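Long-range contact in endo-beta-1,4-glucanase (Ampullaria crossean, PDB 5XBU), which probably hydrolyses internal beta-1,4-glucosidic links of cellulose, as a snail endoglucanase of glycoside hydrolase family 45: residues G21-S26 with G136-F141. Residues are numbered along the deposited sequence; the frame is centred on the assembly and turned at random.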
# COMPACT_ATOMS: atom_id res chain seq x y z
N GLY A 21 -16.11 -11.28 3.60
CA GLY A 21 -16.62 -10.07 4.23
C GLY A 21 -15.65 -8.91 4.28
O GLY A 21 -16.05 -7.81 4.67
N ARG A 22 -14.40 -9.12 3.86
CA ARG A 22 -13.33 -8.15 4.01
C ARG A 22 -12.93 -7.58 2.65
O ARG A 22 -12.96 -8.28 1.64
CB ARG A 22 -12.11 -8.84 4.63
CG ARG A 22 -12.37 -9.31 6.06
CD ARG A 22 -11.34 -10.36 6.41
NE ARG A 22 -11.34 -10.80 7.80
CZ ARG A 22 -12.15 -11.74 8.29
NH1 ARG A 22 -12.06 -12.10 9.56
NH2 ARG A 22 -13.07 -12.30 7.51
N PRO A 23 -12.57 -6.30 2.59
CA PRO A 23 -12.13 -5.73 1.32
C PRO A 23 -10.76 -6.26 0.94
O PRO A 23 -9.88 -6.43 1.78
CB PRO A 23 -12.06 -4.24 1.62
CG PRO A 23 -11.67 -4.19 3.08
CD PRO A 23 -12.46 -5.34 3.70
N CYS A 24 -10.58 -6.48 -0.36
CA CYS A 24 -9.29 -6.86 -0.88
C CYS A 24 -8.52 -5.67 -1.45
O CYS A 24 -9.09 -4.64 -1.81
CB CYS A 24 -9.44 -7.95 -1.92
SG CYS A 24 -10.24 -9.39 -1.17
N ALA A 25 -7.22 -5.86 -1.55
CA ALA A 25 -6.31 -4.93 -2.18
C ALA A 25 -5.39 -5.71 -3.10
O ALA A 25 -5.05 -6.87 -2.83
CB ALA A 25 -5.47 -4.18 -1.17
N SER A 26 -4.98 -5.06 -4.18
CA SER A 26 -3.84 -5.52 -4.95
C SER A 26 -2.56 -4.96 -4.36
O SER A 26 -2.56 -3.97 -3.61
CB SER A 26 -4.00 -5.14 -6.42
OG SER A 26 -4.45 -3.81 -6.59
N GLY A 136 -10.15 -4.57 -10.23
CA GLY A 136 -11.30 -4.72 -9.38
C GLY A 136 -11.07 -4.47 -7.90
O GLY A 136 -11.96 -4.78 -7.10
N TYR A 137 -9.95 -3.86 -7.53
CA TYR A 137 -9.66 -3.61 -6.12
C TYR A 137 -9.88 -2.15 -5.76
O TYR A 137 -9.52 -1.24 -6.52
CB TYR A 137 -8.21 -4.01 -5.77
CG TYR A 137 -7.98 -5.47 -6.06
CD1 TYR A 137 -8.43 -6.43 -5.18
CD2 TYR A 137 -7.35 -5.85 -7.22
CE1 TYR A 137 -8.27 -7.80 -5.46
CE2 TYR A 137 -7.17 -7.22 -7.52
CZ TYR A 137 -7.63 -8.16 -6.63
OH TYR A 137 -7.45 -9.50 -6.97
N GLU A 138 -10.43 -1.93 -4.57
CA GLU A 138 -10.72 -0.57 -4.10
C GLU A 138 -9.48 0.21 -3.68
O GLU A 138 -9.59 1.42 -3.45
CB GLU A 138 -11.71 -0.57 -2.95
CG GLU A 138 -11.17 -1.15 -1.68
CD GLU A 138 -12.06 -0.98 -0.48
OE1 GLU A 138 -13.25 -0.58 -0.64
OE2 GLU A 138 -11.56 -1.21 0.65
N VAL A 139 -8.35 -0.45 -3.50
CA VAL A 139 -7.12 0.18 -3.06
C VAL A 139 -5.98 -0.70 -3.52
O VAL A 139 -6.14 -1.91 -3.73
CB VAL A 139 -7.11 0.39 -1.53
CG1 VAL A 139 -7.04 -0.90 -0.77
CG2 VAL A 139 -6.03 1.36 -1.09
N HIS A 140 -4.82 -0.07 -3.70
CA HIS A 140 -3.58 -0.73 -4.08
C HIS A 140 -2.49 -0.34 -3.10
O HIS A 140 -2.38 0.83 -2.74
CB HIS A 140 -3.18 -0.33 -5.48
CG HIS A 140 -2.01 -1.09 -5.98
ND1 HIS A 140 -2.16 -2.38 -6.45
CD2 HIS A 140 -0.69 -0.78 -6.03
CE1 HIS A 140 -0.95 -2.82 -6.77
NE2 HIS A 140 -0.05 -1.88 -6.54
N PHE A 141 -1.65 -1.29 -2.73
CA PHE A 141 -0.47 -1.03 -1.89
C PHE A 141 0.79 -1.38 -2.66
O PHE A 141 1.04 -2.55 -2.96
CB PHE A 141 -0.54 -1.76 -0.55
CG PHE A 141 -1.69 -1.29 0.28
CD1 PHE A 141 -1.63 -0.05 0.92
CD2 PHE A 141 -2.87 -2.03 0.38
CE1 PHE A 141 -2.70 0.44 1.64
CE2 PHE A 141 -3.94 -1.54 1.12
CZ PHE A 141 -3.87 -0.32 1.74
O HOH W 1 -11.31 -4.32 -3.28
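Tyr137 lays one ring face over the backbone of Ala25 and Ser26, with Ala25 O and Ser26 CA lying toward the rim of that face. CG stands anti to the carbonyl carbon, beside the backbone N (chi1 -59°), which starts the ring toward the 21-26 segment. Its CD2 meets Ser26 CB at 3.5 Å, while Cys24 CB sits in the ring plane, 3.7 Å from Tyr137 CE1; Cys24 itself is tied to Cys9 by a disulfide. Beyond the ring, the hydroxyl hydrogen-bonds Glu159 and Gln7. An alanine here would probably leave a gap beside Cys24 and Ser26 and deprive Glu159 and Gln7 of their phenolic partner.

Ser26 OG lies in the plane of the His140 ring, at its edge, and shares a 2.7 Å hydrogen bond with His140 ND1. Asn133 also hydrogen-bonds that hydroxyl, and Thr28 hydrogen-bonds His140 NE2, so both ring nitrogens have partners that fix its rotation. The neighbouring backbone bond, Phe141 N to Ser26 O, is nearly straight (3.0 Å, 168° at the hydrogen), whereas Ser26 N to Val139 O is weak at 3.4 Å.

Ala25 CB touches both Val139 CG1 and, at the edge of the Phe141 ring, CD2, each at 3.7 Å. Toward Cys24 and Glu138 the two segments diverge, their directions 62° apart, and one water accepts from Glu138 N and donates to Cys24 O, 2.7 Å away. Glu138 OE2 lies 3.2 Å from Pro23 CB, while its hydrogen bond is to Trp162 NE1.

The Ser26–His140 bridge is parallel, joining strands 22-30 and 140-144 in the mixed sheet of the double-psi beta-barrel characteristic of family 45 glucanases.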